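Local coordinates for protein Myo-inositol 2-dehydrogenase (Lactobacillus plantarum WCFS1, PDB 3CEA) that probably catalyses the NAD-dependent oxidation of myo-inositol at its 2-hydroxyl, holding the dinucleotide on a Rossmann-type domain, at residues R157-D162 and T239-R244; A246-Q251 and E267-N272. One frame throughout, in Å; residues are numbered along the deposited sequence.

In the fold
Both contacts lie on or beside the seven-stranded mixed sheet, their centres 13 Å apart. Contact 1 pairs strands 153-163 and 237-243 inside that sheet; contact 2 joins the loop leading into strand 251-258 to the loop leaving strand 262-265, on the side of strand 153-163 away from 237-243, where 251-258 is the next strand. They follow in series along the chain, with a single residue between Arg-244 and Ala-246. Where they meet, Ile-161 O probably accepts hydrogen bonds from Gln-251 N and Asn-250 ND2, tying strand to loop. Both touch the second subunit, and contact 2 also meets the third and fourth, so this sheet and its loops lie at subunit interfaces.

Contact 1 of 2, residues R157-D162 and T239-R244; sequences RGYGID and TLIGGR
The ring of Tyr-159 lies beside Ile-241, both side chains pointing the same way from one face of the sheet. Its CE1 comes 3.5 Å from Ile-241 CD1, and CZ and OH also border that methyl, which meets the ring obliquely. The placement follows from matching first torsions: Tyr-159 CG (chi1 -83°) and Ile-241 CG1 each stand anti to the carbonyl carbon. On one face of the ring, Arg-157 NH1 sits 3.3 Å above the plane, offset toward the rim, while the guanidinium's NH2 makes salt bridges to Glu-253 and Glu-255. The phenol continues into the subunit interface, where OH is hydrogen-bonded to Glu-255 and Arg-157 of the second subunit. Further along the strand, Ile-161 reaches back with CD1 to Ile-241 CG2, 4.1 Å away. Its CG1 lies 3.7 Å from Gly-243 CA, packed directly against the glycine backbone.

Beneath these groups the backbones run parallel, 2° apart, and five hydrogen bonds join them, from Gly-158 N to Thr-239 O at one end to Asp-162 N to Gly-243 O at the other. The last carbonyl receives its donor from above its plane, near the corner the chain turns at Arg-244, after strand 237-243. There Asp-162 OD2 meets Arg-244 NH1 at 3.2 Å in a salt bridge, at the guanidinium edge, with carboxylate and guanidinium planes 59° apart. Arg-244 NH2 is bound to Asp-185 and the group also makes a cation-pi contact with Phe-170, which would help fix its rotation. Such a parallel pair within an otherwise largely antiparallel sheet is in keeping with the open-faced C-terminal domain of the GFO/IDH/MocA family, whose sheet here meets a second subunit.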
loop_
_atom_site.group_PDB
_atom_site.type_symbol
_atom_site.label_atom_id
_atom_site.label_comp_id
_atom_site.label_asym_id
_atom_site.label_seq_id
_atom_site.Cartn_x
_atom_site.Cartn_y
_atom_site.Cartn_z
ATOM N N ARG A 157 -16.051 -4.969 11.455
ATOM C CA ARG A 157 -16.573 -5.158 10.111
ATOM C C ARG A 157 -15.949 -6.393 9.482
ATOM O O ARG A 157 -14.728 -6.498 9.373
ATOM C CB ARG A 157 -16.304 -3.913 9.266
ATOM C CG ARG A 157 -16.939 -3.929 7.888
ATOM C CD ARG A 157 -16.772 -2.583 7.187
ATOM N NE ARG A 157 -15.396 -2.079 7.228
ATOM C CZ ARG A 157 -14.421 -2.461 6.402
ATOM N NH1 ARG A 157 -14.651 -3.368 5.453
ATOM N NH2 ARG A 157 -13.206 -1.935 6.529
ATOM N N GLY A 158 -16.802 -7.333 9.086
ATOM C CA GLY A 158 -16.360 -8.566 8.457
ATOM C C GLY A 158 -16.845 -8.658 7.028
ATOM O O GLY A 158 -18.039 -8.513 6.760
ATOM N N TYR A 159 -15.904 -8.883 6.114
ATOM C CA TYR A 159 -16.190 -9.118 4.704
ATOM C C TYR A 159 -15.794 -10.542 4.344
ATOM O O TYR A 159 -14.708 -11.004 4.711
ATOM C CB TYR A 159 -15.387 -8.155 3.826
ATOM C CG TYR A 159 -15.973 -6.773 3.619
ATOM C CD1 TYR A 159 -16.845 -6.203 4.546
ATOM C CD2 TYR A 159 -15.616 -6.017 2.504
ATOM C CE1 TYR A 159 -17.364 -4.929 4.355
ATOM C CE2 TYR A 159 -16.123 -4.741 2.307
ATOM C CZ TYR A 159 -16.998 -4.202 3.234
ATOM O OH TYR A 159 -17.505 -2.937 3.039
ATOM N N GLY A 160 -16.676 -11.228 3.620
ATOM C CA GLY A 160 -16.411 -12.566 3.108
ATOM C C GLY A 160 -17.017 -12.701 1.728
ATOM O O GLY A 160 -18.166 -13.126 1.583
ATOM N N ILE A 161 -16.245 -12.318 0.715
ATOM C CA ILE A 161 -16.736 -12.285 -0.664
ATOM C C ILE A 161 -15.899 -13.171 -1.588
ATOM O O ILE A 161 -14.682 -13.003 -1.695
ATOM C CB ILE A 161 -16.834 -10.826 -1.223
ATOM C CG1 ILE A 161 -17.766 -9.964 -0.364
ATOM C CG2 ILE A 161 -17.381 -10.813 -2.628
ATOM C CD1 ILE A 161 -17.062 -9.144 0.685
ATOM N N ASP A 162 -16.573 -14.123 -2.229
ATOM C CA ASP A 162 -15.977 -14.994 -3.243
ATOM C C ASP A 162 -15.796 -14.237 -4.563
ATOM O O ASP A 162 -16.490 -13.247 -4.806
ATOM C CB ASP A 162 -16.867 -16.220 -3.480
ATOM C CG ASP A 162 -16.721 -17.282 -2.401
ATOM O OD1 ASP A 162 -15.889 -17.122 -1.481
ATOM O OD2 ASP A 162 -17.450 -18.296 -2.479
ATOM N N THR A 239 -20.822 -4.912 11.362
ATOM C CA THR A 239 -21.365 -5.135 10.029
ATOM C C THR A 239 -20.750 -6.408 9.467
ATOM O O THR A 239 -19.548 -6.636 9.614
ATOM C CB THR A 239 -21.051 -3.955 9.083
ATOM O OG1 THR A 239 -21.573 -2.745 9.640
ATOM C CG2 THR A 239 -21.660 -4.171 7.700
ATOM N N LEU A 240 -21.583 -7.235 8.839
ATOM C CA LEU A 240 -21.118 -8.428 8.133
ATOM C C LEU A 240 -21.558 -8.363 6.682
ATOM O O LEU A 240 -22.720 -8.068 6.390
ATOM C CB LEU A 240 -21.689 -9.705 8.752
ATOM C CG LEU A 240 -21.802 -9.883 10.264
ATOM C CD1 LEU A 240 -22.837 -10.958 10.547
ATOM C CD2 LEU A 240 -20.463 -10.236 10.890
ATOM N N ILE A 241 -20.627 -8.648 5.777
ATOM C CA ILE A 241 -20.943 -8.720 4.359
ATOM C C ILE A 241 -20.491 -10.045 3.751
ATOM O O ILE A 241 -19.311 -10.400 3.795
ATOM C CB ILE A 241 -20.357 -7.525 3.574
ATOM C CG1 ILE A 241 -20.938 -6.214 4.113
ATOM C CG2 ILE A 241 -20.622 -7.682 2.073
ATOM C CD1 ILE A 241 -20.658 -5.019 3.262
ATOM N N GLY A 242 -21.456 -10.780 3.210
ATOM C CA GLY A 242 -21.187 -12.002 2.473
ATOM C C GLY A 242 -21.534 -11.776 1.020
ATOM O O GLY A 242 -22.620 -11.288 0.706
ATOM N N GLY A 243 -20.608 -12.125 0.133
ATOM C CA GLY A 243 -20.798 -11.938 -1.299
ATOM C C GLY A 243 -20.177 -13.051 -2.114
ATOM O O GLY A 243 -19.411 -13.865 -1.586
ATOM N N ARG A 244 -20.512 -13.079 -3.405
ATOM C CA ARG A 244 -20.075 -14.139 -4.310
ATOM C C ARG A 244 -19.705 -13.616 -5.706
ATOM O O ARG A 244 -19.596 -14.399 -6.651
ATOM C CB ARG A 244 -21.171 -15.208 -4.446
ATOM C CG ARG A 244 -21.826 -15.621 -3.137
ATOM C CD ARG A 244 -22.230 -17.072 -3.166
ATOM N NE ARG A 244 -22.594 -17.565 -1.839
ATOM C CZ ARG A 244 -21.740 -18.088 -0.959
ATOM N NH1 ARG A 244 -20.447 -18.195 -1.245
ATOM N NH2 ARG A 244 -22.187 -18.510 0.217
#

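Contact 2 of 2, residues A246-Q251 and E267-N272; sequences AAHGNQ and EHPDLN
Gln-251 leaves the backbone with CG anti to its N (chi1 -176°) and then bends at chi2 (76°), which places CD; its side chain and that of Pro-269 cross at about a right angle. From CB and CG the chain leads to CD, 3.8 Å from Glu-267 O. At the tip the amide divides its work. OE1 rests against CD and CG of Pro-269, 3.3 Å from CD, and accepts a fairly straight hydrogen bond from His-248 NE2, 2.8 Å long and nearly in the imidazole plane. NE2 donates to Glu-267 O, also at 2.8 Å; that oxygen lies in the plane of the Gln-251 amide, although NE2 stands above the plane of the carbonyl. A further bond from NE2 to Glu-253 OE1 would help fix the rotation of the amide. The arrangement is a side-chain amide bridging two loops that flank the antiparallel strands 251-258 and 262-265, with Pro-269 at the centre of an inverse gamma turn. Replacing Gln-251 by an alanine would probably leave Glu-267 O and His-248 NE2 without these mates and open a gap beside the proline.

Pro-269 is held from other directions too. His-248 turns its ring edge to it, CD2 lying 3.7 Å from Pro-269 CG, while Asn-250 O approaches CB to 3.1 Å. The histidine ring itself packs edge-to-face with Trp-262 of the second subunit and Phe-277 of the third.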
loop_
_atom_site.group_PDB
_atom_site.type_symbol
_atom_site.label_atom_id
_atom_site.label_comp_id
_atom_site.label_asym_id
_atom_site.label_seq_id
_atom_site.Cartn_x
_atom_site.Cartn_y
_atom_site.Cartn_z
ATOM N N ALA A 246 -17.142 -10.788 -6.479
ATOM C CA ALA A 246 -15.991 -9.890 -6.584
ATOM C C ALA A 246 -15.189 -10.176 -7.854
ATOM O O ALA A 246 -15.032 -11.335 -8.252
ATOM C CB ALA A 246 -15.101 -9.994 -5.354
ATOM N N ALA A 247 -14.691 -9.113 -8.482
ATOM C CA ALA A 247 -13.898 -9.227 -9.705
ATOM C C ALA A 247 -12.415 -9.495 -9.432
ATOM O O ALA A 247 -11.770 -10.222 -10.191
ATOM C CB ALA A 247 -14.065 -7.983 -10.564
ATOM N N HIS A 248 -11.886 -8.925 -8.350
ATOM C CA HIS A 248 -10.449 -9.000 -8.056
ATOM C C HIS A 248 -9.968 -10.347 -7.509
ATOM O O HIS A 248 -8.860 -10.787 -7.820
ATOM C CB HIS A 248 -10.010 -7.847 -7.143
ATOM C CG HIS A 248 -10.600 -7.890 -5.766
ATOM N ND1 HIS A 248 -11.938 -7.674 -5.520
ATOM C CD2 HIS A 248 -10.022 -8.091 -4.557
ATOM C CE1 HIS A 248 -12.164 -7.758 -4.220
ATOM N NE2 HIS A 248 -11.017 -8.008 -3.613
ATOM N N GLY A 249 -10.802 -10.990 -6.698
ATOM C CA GLY A 249 -10.465 -12.274 -6.094
ATOM C C GLY A 249 -11.334 -12.577 -4.892
ATOM O O GLY A 249 -12.481 -12.129 -4.814
ATOM N N ASN A 250 -10.788 -13.353 -3.961
ATOM C CA ASN A 250 -11.461 -13.657 -2.705
ATOM C C ASN A 250 -11.124 -12.587 -1.676
ATOM O O ASN A 250 -9.962 -12.431 -1.301
ATOM C CB ASN A 250 -11.048 -15.047 -2.205
ATOM C CG ASN A 250 -11.624 -15.385 -0.835
ATOM O OD1 ASN A 250 -10.894 -15.801 0.064
ATOM N ND2 ASN A 250 -12.935 -15.218 -0.675
ATOM N N GLN A 251 -12.137 -11.842 -1.238
ATOM C CA GLN A 251 -11.955 -10.811 -0.219
ATOM C C GLN A 251 -12.378 -11.335 1.143
ATOM O O GLN A 251 -13.542 -11.691 1.342
ATOM C CB GLN A 251 -12.756 -9.550 -0.569
ATOM C CG GLN A 251 -12.560 -8.371 0.399
ATOM C CD GLN A 251 -11.236 -7.640 0.206
ATOM O OE1 GLN A 251 -10.569 -7.785 -0.823
ATOM N NE2 GLN A 251 -10.853 -6.841 1.200
ATOM N N GLU A 267 -6.960 -6.276 4.330
ATOM C CA GLU A 267 -7.554 -5.134 3.644
ATOM C C GLU A 267 -7.567 -5.392 2.137
ATOM O O GLU A 267 -8.582 -5.179 1.469
ATOM C CB GLU A 267 -6.776 -3.862 3.971
ATOM C CG GLU A 267 -7.547 -2.576 3.747
ATOM C CD GLU A 267 -6.956 -1.399 4.505
ATOM O OE1 GLU A 267 -5.893 -1.555 5.144
ATOM O OE2 GLU A 267 -7.563 -0.310 4.463
ATOM N N HIS A 268 -6.428 -5.858 1.623
ATOM C CA HIS A 268 -6.312 -6.367 0.259
ATOM C C HIS A 268 -5.891 -7.837 0.315
ATOM O O HIS A 268 -5.041 -8.205 1.135
ATOM C CB HIS A 268 -5.283 -5.562 -0.545
ATOM C CG HIS A 268 -5.577 -4.095 -0.625
ATOM N ND1 HIS A 268 -4.592 -3.151 -0.818
ATOM C CD2 HIS A 268 -6.741 -3.406 -0.532
ATOM C CE1 HIS A 268 -5.135 -1.947 -0.846
ATOM N NE2 HIS A 268 -6.438 -2.074 -0.672
ATOM N N PRO A 269 -6.472 -8.686 -0.555
ATOM C CA PRO A 269 -6.151 -10.109 -0.496
ATOM C C PRO A 269 -4.912 -10.456 -1.327
ATOM O O PRO A 269 -4.999 -11.242 -2.273
ATOM C CB PRO A 269 -7.402 -10.761 -1.083
ATOM C CG PRO A 269 -7.945 -9.742 -2.049
ATOM C CD PRO A 269 -7.434 -8.384 -1.633
ATOM N N ASP A 270 -3.770 -9.876 -0.965
ATOM C CA ASP A 270 -2.542 -10.018 -1.751
ATOM C C ASP A 270 -2.119 -11.476 -1.921
ATOM O O ASP A 270 -2.037 -12.225 -0.943
ATOM C CB ASP A 270 -1.399 -9.203 -1.134
ATOM C CG ASP A 270 -1.731 -7.718 -0.992
ATOM O OD1 ASP A 270 -2.527 -7.178 -1.803
ATOM O OD2 ASP A 270 -1.183 -7.092 -0.056
ATOM N N LEU A 271 -1.865 -11.861 -3.171
ATOM C CA LEU A 271 -1.429 -13.211 -3.515
ATOM C C LEU A 271 -0.044 -13.522 -2.951
ATOM O O LEU A 271 0.176 -14.587 -2.375
ATOM C CB LEU A 271 -1.431 -13.394 -5.038
ATOM C CG LEU A 271 -0.902 -14.703 -5.635
ATOM C CD1 LEU A 271 -1.811 -15.884 -5.307
ATOM C CD2 LEU A 271 -0.730 -14.563 -7.142
ATOM N N ASN A 272 0.881 -12.583 -3.121
ATOM C CA ASN A 272 2.261 -12.769 -2.702
ATOM C C ASN A 272 2.926 -11.431 -2.383
ATOM O O ASN A 272 2.240 -10.453 -2.088
ATOM C CB ASN A 272 3.047 -13.538 -3.774
ATOM C CG ASN A 272 2.899 -12.938 -5.168
ATOM O OD1 ASN A 272 2.704 -11.733 -5.335
ATOM N ND2 ASN A 272 2.995 -13.785 -6.177
#